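Local coordinates for protein 373aa long hypothetical citrate synthase (Sulfolobus tokodaii, PDB 1VGP) that is of unknown function but belongs to the citrate synthase family of mainly helical proteins and pairs with a second copy of itself, at residues V46-L51 and N62-K67; R72-F77 and I121-T126; D114-K119 and D198-I203; N130-R135 and P324-A329. One frame throughout, in Å; residues are numbered along the deposited sequence.

Contact 1 of 4, residues V46-L51 and N62-K67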
# COMPACT_ATOMS: atom_id res chain seq x y z
N VAL A 46 -12.65 -23.51 3.32
CA VAL A 46 -13.25 -22.17 3.28
C VAL A 46 -12.47 -21.21 2.39
O VAL A 46 -13.05 -20.37 1.69
CB VAL A 46 -13.37 -21.56 4.69
CG1 VAL A 46 -13.85 -20.13 4.59
CG2 VAL A 46 -14.33 -22.40 5.53
N SER A 47 -11.14 -21.32 2.41
CA SER A 47 -10.31 -20.50 1.54
C SER A 47 -10.58 -20.78 0.06
O SER A 47 -10.68 -19.85 -0.74
CB SER A 47 -8.83 -20.75 1.86
OG SER A 47 -8.51 -20.25 3.15
N TYR A 48 -10.70 -22.05 -0.29
CA TYR A 48 -11.02 -22.45 -1.66
C TYR A 48 -12.40 -21.90 -2.05
O TYR A 48 -12.58 -21.36 -3.14
CB TYR A 48 -11.02 -23.98 -1.77
CG TYR A 48 -11.21 -24.50 -3.18
CD1 TYR A 48 -12.46 -24.44 -3.81
CD2 TYR A 48 -10.14 -25.05 -3.89
CE1 TYR A 48 -12.63 -24.90 -5.12
CE2 TYR A 48 -10.30 -25.51 -5.19
CZ TYR A 48 -11.54 -25.43 -5.81
OH TYR A 48 -11.67 -25.84 -7.13
N LEU A 49 -13.37 -22.06 -1.16
CA LEU A 49 -14.71 -21.53 -1.39
C LEU A 49 -14.61 -20.07 -1.77
O LEU A 49 -15.24 -19.61 -2.73
CB LEU A 49 -15.55 -21.67 -0.12
CG LEU A 49 -16.95 -21.05 -0.16
CD1 LEU A 49 -17.81 -21.74 -1.24
CD2 LEU A 49 -17.59 -21.19 1.21
N ILE A 50 -13.81 -19.34 -1.02
CA ILE A 50 -13.80 -17.90 -1.12
C ILE A 50 -12.99 -17.46 -2.32
O ILE A 50 -13.39 -16.53 -3.02
CB ILE A 50 -13.28 -17.28 0.21
CG1 ILE A 50 -14.50 -17.00 1.09
CG2 ILE A 50 -12.50 -16.01 -0.04
CD1 ILE A 50 -14.17 -16.44 2.43
N LEU A 51 -11.87 -18.13 -2.59
CA LEU A 51 -11.10 -17.80 -3.79
C LEU A 51 -11.86 -18.14 -5.08
O LEU A 51 -11.86 -17.37 -6.03
CB LEU A 51 -9.76 -18.55 -3.80
CG LEU A 51 -8.69 -18.18 -2.76
CD1 LEU A 51 -7.42 -18.94 -3.08
CD2 LEU A 51 -8.44 -16.69 -2.76
N ASN A 62 -7.99 -31.47 -2.71
CA ASN A 62 -6.76 -32.23 -2.51
C ASN A 62 -5.63 -31.51 -3.24
O ASN A 62 -4.52 -31.39 -2.72
CB ASN A 62 -6.92 -33.64 -3.04
CG ASN A 62 -6.50 -34.69 -2.04
OD1 ASN A 62 -6.90 -34.63 -0.87
ND2 ASN A 62 -5.70 -35.66 -2.47
N TRP A 63 -5.93 -31.03 -4.45
CA TRP A 63 -5.00 -30.19 -5.17
C TRP A 63 -4.72 -28.92 -4.39
O TRP A 63 -3.59 -28.43 -4.36
CB TRP A 63 -5.59 -29.82 -6.54
CG TRP A 63 -4.82 -28.73 -7.22
CD1 TRP A 63 -3.66 -28.86 -7.92
CD2 TRP A 63 -5.13 -27.34 -7.21
NE1 TRP A 63 -3.23 -27.64 -8.37
CE2 TRP A 63 -4.12 -26.67 -7.95
CE3 TRP A 63 -6.17 -26.57 -6.67
CZ2 TRP A 63 -4.11 -25.30 -8.15
CZ3 TRP A 63 -6.17 -25.20 -6.87
CH2 TRP A 63 -5.15 -24.58 -7.60
N PHE A 64 -5.75 -28.38 -3.76
CA PHE A 64 -5.68 -27.05 -3.18
C PHE A 64 -4.81 -27.03 -1.94
O PHE A 64 -3.93 -26.19 -1.80
CB PHE A 64 -7.07 -26.52 -2.84
CG PHE A 64 -7.06 -25.16 -2.22
CD1 PHE A 64 -6.80 -24.04 -2.99
CD2 PHE A 64 -7.27 -25.00 -0.85
CE1 PHE A 64 -6.74 -22.77 -2.41
CE2 PHE A 64 -7.21 -23.74 -0.27
CZ PHE A 64 -6.95 -22.62 -1.05
N GLN A 65 -5.06 -27.96 -1.02
CA GLN A 65 -4.25 -28.02 0.18
C GLN A 65 -2.90 -28.64 -0.10
O GLN A 65 -2.03 -28.66 0.76
CB GLN A 65 -4.97 -28.80 1.28
CG GLN A 65 -5.50 -30.15 0.87
CD GLN A 65 -6.62 -30.64 1.77
OE1 GLN A 65 -6.89 -31.84 1.85
NE2 GLN A 65 -7.29 -29.71 2.45
N GLU A 66 -2.70 -29.13 -1.31
CA GLU A 66 -1.38 -29.59 -1.72
C GLU A 66 -0.50 -28.38 -1.99
O GLU A 66 0.63 -28.30 -1.50
CB GLU A 66 -1.52 -30.46 -2.98
CG GLU A 66 -0.33 -30.42 -3.94
CD GLU A 66 -0.11 -31.74 -4.67
OE1 GLU A 66 -1.11 -32.42 -5.00
OE2 GLU A 66 1.07 -32.09 -4.91
N LYS A 67 -1.02 -27.42 -2.75
CA LYS A 67 -0.30 -26.19 -3.01
C LYS A 67 0.01 -25.47 -1.70
O LYS A 67 1.04 -24.81 -1.56
CB LYS A 67 -1.15 -25.27 -3.91
CG LYS A 67 -1.18 -25.66 -5.39
CD LYS A 67 0.21 -25.65 -6.02
CE LYS A 67 0.17 -25.22 -7.48
NZ LYS A 67 -0.78 -26.05 -8.26
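Tyr48 and Phe64 carry this meeting of segments 46-51 and 62-67, which lie on two successive helices, 43-52 and 58-70, and run at 104° to each other. Both rings leave their backbones in the same way: CG lies anti to the backbone N in Tyr48 (chi1 -174°) as in Phe64 (chi1 179°), so each ring root is carried into the gap between the helices. The result is an offset edge-to-face pair, with the edge of Tyr48 presented to the face of Phe64 and centroids 5.3 Å apart. Tyr48 CD2 makes the nearest touch, 3.5 Å from Phe64 CG. A CH-pi contact lies beside it, Tyr48 CB standing 4.0 Å from the centroid of the Phe64 ring and over its centre. Farther round the same ring, Leu51 CD1 abuts the edge at CE1 of Phe64, 3.9 Å away, while Ser47 CB packs near CZ. Trp63 CZ3 comes only to 4.5 Å from Tyr48 CE2, a light touch. Ile118 of helix 113-135 also packs against Leu51 and Phe64. The hydroxyl of Ser47 is bonded within its own helix to Phe43 O and presents only its methylene to the ring. The contact is therefore apolar and aromatic, and probably rests on ring fit and burial, with polar pairing across the two segments playing no part.

Contact 2 of 4, residues R72-F77 and I121-T126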
# COMPACT_ATOMS: atom_id res chain seq x y z
N ARG A 72 4.99 -23.33 2.05
CA ARG A 72 4.98 -22.68 3.35
C ARG A 72 6.36 -22.15 3.70
O ARG A 72 6.50 -21.30 4.58
CB ARG A 72 4.54 -23.66 4.45
CG ARG A 72 3.15 -24.20 4.27
CD ARG A 72 2.79 -25.14 5.40
NE ARG A 72 1.35 -25.36 5.44
CZ ARG A 72 0.78 -26.41 6.02
NH1 ARG A 72 1.52 -27.32 6.63
NH2 ARG A 72 -0.55 -26.53 6.00
N TYR A 73 7.37 -22.65 3.00
CA TYR A 73 8.74 -22.35 3.35
C TYR A 73 9.12 -20.95 2.87
O TYR A 73 8.80 -20.57 1.74
CB TYR A 73 9.66 -23.41 2.73
CG TYR A 73 9.19 -24.83 2.98
CD1 TYR A 73 9.42 -25.46 4.20
CD2 TYR A 73 8.48 -25.53 2.00
CE1 TYR A 73 8.96 -26.76 4.45
CE2 TYR A 73 8.01 -26.83 2.23
CZ TYR A 73 8.25 -27.44 3.46
OH TYR A 73 7.80 -28.72 3.70
N LEU A 74 9.79 -20.20 3.73
CA LEU A 74 10.33 -18.89 3.37
C LEU A 74 11.74 -19.02 2.80
O LEU A 74 12.53 -19.85 3.25
CB LEU A 74 10.39 -18.01 4.62
CG LEU A 74 9.17 -18.01 5.53
CD1 LEU A 74 9.53 -17.36 6.87
CD2 LEU A 74 8.03 -17.27 4.87
N PRO A 75 12.08 -18.20 1.79
CA PRO A 75 13.46 -18.22 1.28
C PRO A 75 14.46 -17.70 2.30
O PRO A 75 14.09 -17.00 3.25
CB PRO A 75 13.40 -17.33 0.03
CG PRO A 75 12.24 -16.45 0.26
CD PRO A 75 11.23 -17.27 1.01
N ASP A 76 15.73 -18.04 2.11
CA ASP A 76 16.74 -17.77 3.13
C ASP A 76 16.91 -16.29 3.42
O ASP A 76 17.17 -15.89 4.56
CB ASP A 76 18.08 -18.36 2.71
CG ASP A 76 17.96 -19.77 2.18
OD1 ASP A 76 17.49 -19.92 1.03
OD2 ASP A 76 18.31 -20.72 2.92
N PHE A 77 16.78 -15.47 2.38
CA PHE A 77 16.98 -14.05 2.52
C PHE A 77 16.00 -13.49 3.55
O PHE A 77 16.41 -12.79 4.47
CB PHE A 77 16.80 -13.34 1.17
CG PHE A 77 17.32 -11.92 1.16
CD1 PHE A 77 18.59 -11.63 1.66
CD2 PHE A 77 16.55 -10.89 0.65
CE1 PHE A 77 19.07 -10.32 1.66
CE2 PHE A 77 17.02 -9.58 0.65
CZ PHE A 77 18.29 -9.29 1.16
N ILE A 121 -0.43 -16.82 0.83
CA ILE A 121 -1.32 -17.10 1.95
C ILE A 121 -0.68 -18.11 2.90
O ILE A 121 -0.77 -17.99 4.12
CB ILE A 121 -2.67 -17.67 1.42
CG1 ILE A 121 -3.42 -16.59 0.66
CG2 ILE A 121 -3.52 -18.20 2.57
CD1 ILE A 121 -4.60 -17.08 -0.12
N SER A 122 -0.02 -19.10 2.32
CA SER A 122 0.57 -20.18 3.08
C SER A 122 1.80 -19.76 3.89
O SER A 122 2.15 -20.40 4.88
CB SER A 122 0.94 -21.32 2.14
OG SER A 122 2.34 -21.52 2.17
N LYS A 123 2.45 -18.68 3.47
CA LYS A 123 3.67 -18.23 4.14
C LYS A 123 3.43 -17.26 5.29
O LYS A 123 4.30 -17.08 6.14
CB LYS A 123 4.62 -17.57 3.14
CG LYS A 123 5.34 -18.56 2.23
CD LYS A 123 5.88 -17.86 1.00
CE LYS A 123 6.73 -18.81 0.18
NZ LYS A 123 5.91 -19.51 -0.83
N PHE A 124 2.25 -16.64 5.33
CA PHE A 124 1.96 -15.66 6.38
C PHE A 124 2.19 -16.29 7.75
O PHE A 124 2.92 -15.75 8.58
CB PHE A 124 0.52 -15.15 6.28
CG PHE A 124 0.39 -13.86 5.51
CD1 PHE A 124 0.04 -12.69 6.17
CD2 PHE A 124 0.61 -13.82 4.14
CE1 PHE A 124 -0.09 -11.49 5.46
CE2 PHE A 124 0.49 -12.63 3.42
CZ PHE A 124 0.14 -11.46 4.08
N PRO A 125 1.57 -17.45 8.01
CA PRO A 125 1.76 -18.07 9.32
C PRO A 125 3.23 -18.37 9.64
O PRO A 125 3.67 -18.22 10.79
CB PRO A 125 0.87 -19.32 9.27
CG PRO A 125 0.63 -19.56 7.81
CD PRO A 125 0.62 -18.21 7.17
N THR A 126 3.99 -18.78 8.63
CA THR A 126 5.42 -19.05 8.77
C THR A 126 6.19 -17.79 9.15
O THR A 126 7.07 -17.83 10.01
CB THR A 126 6.04 -19.60 7.46
OG1 THR A 126 5.14 -20.53 6.85
CG2 THR A 126 7.33 -20.32 7.75
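Leu74 lies alongside Thr126 and Lys123, running opposite to each. Its CG comes within 3.7 Å of Thr126 CG2; CD1 also meets Thr126 CG2, and CD2 rests 3.8 Å from Lys123 CB, so the two methyls divide between residues three apart on the helix. Thr126 serves two purposes at once. Its methyl faces the leucine, while OG1, placed anti to its own carbonyl carbon (chi1 -40°), donates a 2.8 Å hydrogen bond to Arg72 O. The donor reaches that oxygen at a C=O angle of 136°, tilted modestly from the carbonyl plane. The loop pinned in this way links helix 58-70 to helix 76-84 in the largely helical citrate synthase fold, and Pro75 takes the N-cap position of the second. Its partner, the long helix 113-135, is kinked here: Pro125 has no N-H to give, and the N of Thr126 also lacks a bond to the preceding turn. At the other end of the loop, Arg72 CG passes Ser122 OG at 3.5 Å. From there its chain extends straight as far as NE, and NH1 is bonded to Leu147 O beyond the contact. Lys123 instead runs its aliphatic part along the loop backbone, CG lying 3.8 Å from Arg72 O, and bends at its last torsion to put NZ in a salt bridge with Glu71.

Contact 3 of 4, residues D114-K119 and D198-I203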
# COMPACT_ATOMS: atom_id res chain seq x y z
N ASP A 114 -3.95 -16.53 -8.85
CA ASP A 114 -4.47 -17.33 -7.74
C ASP A 114 -3.43 -18.29 -7.16
O ASP A 114 -3.37 -18.48 -5.94
CB ASP A 114 -5.71 -18.12 -8.17
CG ASP A 114 -5.41 -19.13 -9.26
OD1 ASP A 114 -4.79 -18.73 -10.26
OD2 ASP A 114 -5.81 -20.31 -9.13
N ILE A 115 -2.61 -18.88 -8.02
CA ILE A 115 -1.49 -19.70 -7.58
C ILE A 115 -0.49 -18.88 -6.76
O ILE A 115 -0.09 -19.29 -5.67
CB ILE A 115 -0.74 -20.32 -8.76
CG1 ILE A 115 -1.70 -21.16 -9.60
CG2 ILE A 115 0.42 -21.16 -8.26
CD1 ILE A 115 -2.34 -22.29 -8.85
N LYS A 116 -0.09 -17.74 -7.31
CA LYS A 116 0.69 -16.75 -6.57
C LYS A 116 -0.00 -16.45 -5.24
O LYS A 116 0.64 -16.36 -4.19
CB LYS A 116 0.79 -15.48 -7.43
CG LYS A 116 1.82 -14.46 -6.97
CD LYS A 116 3.26 -14.93 -7.18
CE LYS A 116 3.64 -15.05 -8.65
NZ LYS A 116 3.03 -13.96 -9.46
N GLY A 117 -1.32 -16.32 -5.27
CA GLY A 117 -2.07 -16.11 -4.04
C GLY A 117 -1.95 -17.22 -3.00
O GLY A 117 -1.72 -16.93 -1.83
N ILE A 118 -2.13 -18.48 -3.42
CA ILE A 118 -2.00 -19.61 -2.51
C ILE A 118 -0.69 -19.53 -1.74
O ILE A 118 -0.67 -19.58 -0.50
CB ILE A 118 -1.96 -20.95 -3.25
CG1 ILE A 118 -3.10 -21.04 -4.27
CG2 ILE A 118 -2.02 -22.08 -2.25
CD1 ILE A 118 -4.46 -20.93 -3.69
N LYS A 119 0.41 -19.41 -2.47
CA LYS A 119 1.74 -19.46 -1.87
C LYS A 119 1.94 -18.33 -0.86
O LYS A 119 2.45 -18.55 0.25
CB LYS A 119 2.82 -19.42 -2.97
CG LYS A 119 2.85 -18.13 -3.80
CD LYS A 119 4.25 -17.51 -3.86
CE LYS A 119 4.68 -16.92 -2.50
NZ LYS A 119 6.09 -16.39 -2.50
N ASP A 198 2.02 -5.93 -8.98
CA ASP A 198 2.10 -7.34 -8.60
C ASP A 198 1.34 -7.63 -7.31
O ASP A 198 1.12 -6.75 -6.48
CB ASP A 198 3.55 -7.74 -8.40
CG ASP A 198 4.18 -7.03 -7.22
OD1 ASP A 198 4.49 -5.82 -7.36
OD2 ASP A 198 4.35 -7.68 -6.17
N LEU A 199 0.98 -8.89 -7.14
CA LEU A 199 0.22 -9.32 -5.97
C LEU A 199 0.88 -8.90 -4.67
O LEU A 199 0.20 -8.46 -3.75
CB LEU A 199 0.04 -10.84 -5.99
CG LEU A 199 -1.00 -11.36 -5.00
CD1 LEU A 199 -2.32 -10.66 -5.23
CD2 LEU A 199 -1.15 -12.87 -5.17
N TYR A 200 2.20 -9.04 -4.59
CA TYR A 200 2.90 -8.73 -3.35
C TYR A 200 2.69 -7.27 -3.00
O TYR A 200 2.47 -6.92 -1.83
CB TYR A 200 4.40 -9.04 -3.49
CG TYR A 200 4.67 -10.48 -3.80
CD1 TYR A 200 4.68 -10.94 -5.13
CD2 TYR A 200 4.83 -11.42 -2.78
CE1 TYR A 200 4.84 -12.30 -5.42
CE2 TYR A 200 4.99 -12.78 -3.06
CZ TYR A 200 4.99 -13.21 -4.38
OH TYR A 200 5.12 -14.55 -4.65
N SER A 201 2.76 -6.41 -4.01
CA SER A 201 2.53 -5.00 -3.81
C SER A 201 1.16 -4.78 -3.17
O SER A 201 1.03 -4.07 -2.17
CB SER A 201 2.62 -4.27 -5.16
OG SER A 201 3.94 -4.24 -5.65
N SER A 202 0.14 -5.40 -3.75
CA SER A 202 -1.23 -5.20 -3.31
C SER A 202 -1.40 -5.60 -1.86
O SER A 202 -2.04 -4.89 -1.07
CB SER A 202 -2.17 -6.04 -4.17
OG SER A 202 -2.10 -5.65 -5.53
N ILE A 203 -0.83 -6.75 -1.51
CA ILE A 203 -0.90 -7.29 -0.16
C ILE A 203 -0.12 -6.45 0.85
O ILE A 203 -0.54 -6.33 2.01
CB ILE A 203 -0.38 -8.74 -0.12
CG1 ILE A 203 -1.18 -9.61 -1.11
CG2 ILE A 203 -0.47 -9.30 1.29
CD1 ILE A 203 -2.68 -9.46 -0.99
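Leu199 and Tyr200 carry this contact, reaching from helix 199-210 to helix 113-135. The axes of their short segments stay 11.1 Å apart, so side chains must bridge the distance. Gly117, Lys119 and Tyr200 make up the buried side. The Tyr200 side chain crosses those of Lys116 and Lys119 at about a right angle, and its hydroxyl is held by two partners: Lys119 NZ, lying in the plane of the ring, donates a 3.0 Å hydrogen bond to OH, and Asp106 bonds to the same oxygen. Gripped twice, the ring has its hydroxyl end well fixed.

Lys116 and Leu199 form the partly exposed side, though they too pack closely. Leu199 CG lies anti to the backbone N (chi1 -167°), and the CD2 branch beyond it reaches the bare backbone of Gly117, 3.5 Å from its N. Lys116 CG passes Leu199 CD2 at 3.8 Å, and a bend at chi2 (70°) brings CD to Tyr200 CE1, so its aliphatic part packs against Leu199 and Tyr200. Asp198 caps the start of helix 199-210 by accepting from Ser201 N. The whole is helix-on-helix packing, the segments running at 53°, within the mainly helical citrate synthase fold.

Contact 4 of 4, residues N130-R135 and P324-A329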
# COMPACT_ATOMS: atom_id res chain seq x y z
N ASN A 130 7.59 -17.64 13.03
CA ASN A 130 9.05 -17.54 13.04
C ASN A 130 9.51 -16.30 13.78
O ASN A 130 10.49 -16.33 14.53
CB ASN A 130 9.60 -17.51 11.62
CG ASN A 130 9.77 -18.90 11.03
OD1 ASN A 130 10.33 -19.07 9.94
ND2 ASN A 130 9.28 -19.92 11.75
N TYR A 131 8.82 -15.19 13.57
CA TYR A 131 9.22 -13.96 14.22
C TYR A 131 8.97 -14.03 15.72
O TYR A 131 9.76 -13.51 16.51
CB TYR A 131 8.48 -12.76 13.64
CG TYR A 131 9.00 -11.45 14.18
CD1 TYR A 131 10.36 -11.13 14.08
CD2 TYR A 131 8.16 -10.55 14.84
CE1 TYR A 131 10.86 -9.94 14.62
CE2 TYR A 131 8.64 -9.37 15.38
CZ TYR A 131 9.99 -9.07 15.27
OH TYR A 131 10.47 -7.89 15.79
N ALA A 132 7.86 -14.66 16.10
CA ALA A 132 7.47 -14.77 17.50
C ALA A 132 8.50 -15.57 18.30
O ALA A 132 8.83 -15.21 19.44
CB ALA A 132 6.10 -15.42 17.60
N ARG A 133 9.02 -16.64 17.71
CA ARG A 133 10.07 -17.44 18.34
C ARG A 133 11.36 -16.65 18.44
O ARG A 133 11.92 -16.47 19.52
CB ARG A 133 10.32 -18.71 17.53
CG ARG A 133 9.06 -19.49 17.16
CD ARG A 133 8.76 -20.56 18.20
NE ARG A 133 9.94 -21.36 18.49
CZ ARG A 133 9.95 -22.39 19.33
NH1 ARG A 133 8.82 -22.80 19.90
NH2 ARG A 133 11.09 -23.01 19.60
N LEU A 134 11.84 -16.19 17.29
CA LEU A 134 13.04 -15.37 17.22
C LEU A 134 12.99 -14.22 18.22
O LEU A 134 13.98 -13.89 18.86
CB LEU A 134 13.21 -14.82 15.81
CG LEU A 134 14.13 -15.57 14.85
CD1 LEU A 134 14.26 -17.02 15.26
CD2 LEU A 134 13.58 -15.45 13.44
N ARG A 135 11.83 -13.60 18.33
CA ARG A 135 11.67 -12.46 19.22
C ARG A 135 11.85 -12.92 20.66
O ARG A 135 12.47 -12.23 21.47
CB ARG A 135 10.28 -11.85 19.03
CG ARG A 135 9.96 -10.72 19.98
CD ARG A 135 8.46 -10.63 20.17
NE ARG A 135 7.96 -9.35 19.70
CZ ARG A 135 6.85 -8.77 20.13
NH1 ARG A 135 6.55 -7.54 19.74
NH2 ARG A 135 6.02 -9.42 20.95
N PRO A 324 -0.13 -10.12 22.61
CA PRO A 324 -1.10 -9.14 22.10
C PRO A 324 -0.71 -8.35 20.87
O PRO A 324 -1.59 -7.95 20.11
CB PRO A 324 -1.37 -8.24 23.31
CG PRO A 324 -0.36 -8.64 24.35
CD PRO A 324 -0.02 -10.06 24.07
N ASP A 325 0.57 -8.10 20.65
CA ASP A 325 0.92 -7.29 19.48
C ASP A 325 1.10 -8.15 18.24
O ASP A 325 1.43 -7.65 17.16
CB ASP A 325 2.16 -6.43 19.75
CG ASP A 325 3.33 -7.23 20.24
OD1 ASP A 325 4.27 -6.62 20.79
OD2 ASP A 325 3.31 -8.48 20.08
N PHE A 326 0.86 -9.44 18.40
CA PHE A 326 0.82 -10.36 17.26
C PHE A 326 -0.61 -10.57 16.77
O PHE A 326 -0.82 -11.14 15.71
CB PHE A 326 1.43 -11.70 17.66
CG PHE A 326 2.90 -11.78 17.43
CD1 PHE A 326 3.39 -12.28 16.23
CD2 PHE A 326 3.80 -11.35 18.40
CE1 PHE A 326 4.77 -12.34 16.00
CE2 PHE A 326 5.18 -11.41 18.17
CZ PHE A 326 5.66 -11.91 16.97
N PHE A 327 -1.58 -10.13 17.56
CA PHE A 327 -2.99 -10.38 17.24
C PHE A 327 -3.36 -9.88 15.84
O PHE A 327 -3.92 -10.63 15.03
CB PHE A 327 -3.90 -9.74 18.29
CG PHE A 327 -3.80 -10.35 19.67
CD1 PHE A 327 -4.49 -9.81 20.74
CD2 PHE A 327 -3.00 -11.48 19.90
CE1 PHE A 327 -4.40 -10.37 22.01
CE2 PHE A 327 -2.91 -12.05 21.17
CZ PHE A 327 -3.61 -11.49 22.23
N PRO A 328 -3.06 -8.60 15.53
CA PRO A 328 -3.35 -8.08 14.18
C PRO A 328 -2.73 -8.90 13.06
O PRO A 328 -3.35 -9.10 12.00
CB PRO A 328 -2.80 -6.65 14.21
CG PRO A 328 -1.88 -6.62 15.39
CD PRO A 328 -2.48 -7.56 16.39
N ALA A 329 -1.51 -9.38 13.28
CA ALA A 329 -0.80 -10.17 12.26
C ALA A 329 -1.43 -11.55 12.03
O ALA A 329 -1.41 -12.05 10.90
CB ALA A 329 0.66 -10.31 12.66
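Arg135 and Asp325 reach toward each other tip to tip, and their salt bridge supplies the polar half of the contact. Arg135 NH1 donates to Asp325 OD1 at 2.7 Å along a nearly straight N-H...O line of 169°, and this is the one bond of the salt bridge that is not weak. NH2 of Arg135 adds two weak bonds, one to Asp325 OD2 at 3.0 Å and a longer one to OD1, so that oxygen accepts from both terminal nitrogens. The carboxylate does not lie flat against its partner: the two planes are 64° apart, and although OD1 lies in the guanidinium plane, NH1 meets it from above the plane of the carboxylate. Phe326 fills the other half. Its CE2 stands over one face of the guanidinium, toward the rim, with the ring almost perpendicular to that plane. CZ of the same ring packs 3.6 Å from Tyr131 CD2, the two rings meeting rim to rim, and lies equally near Ala132 CB. Tyr131 has its hydroxyl satisfied elsewhere, by a bond to Arg86 O and a weak one to Ala89 O, while Arg133 NH1 is bonded to Leu157 O. The contact thus ties the C-terminal end of helix 113-135 to the approach to helix 327-346, with Pro91 of helix 91-105 touching Arg135, Asp325 and Phe326 alike.

Taken together, the four contacts illustrate how one long helix can organise a helical fold. Helix 113-135 supplies a segment to contacts 2, 3 and 4 and touches contact 1 through Ile115 and Ile118. Contacts 1 and 3, with centres about 15 Å apart, meet where Ile118 packs on Phe64 and Leu51. Contact 2 touches contact 3 through Phe124 and Ile203, and contact 4 through Leu74 and Asn130, its centre lying about 13 Å and 14 Å from theirs. Contacts 1 and 4 are the most widely separated, about 26 Å between centres, and do not touch. Helix 327-346, whose first residues belong to contact 4, also packs against residues of the other three.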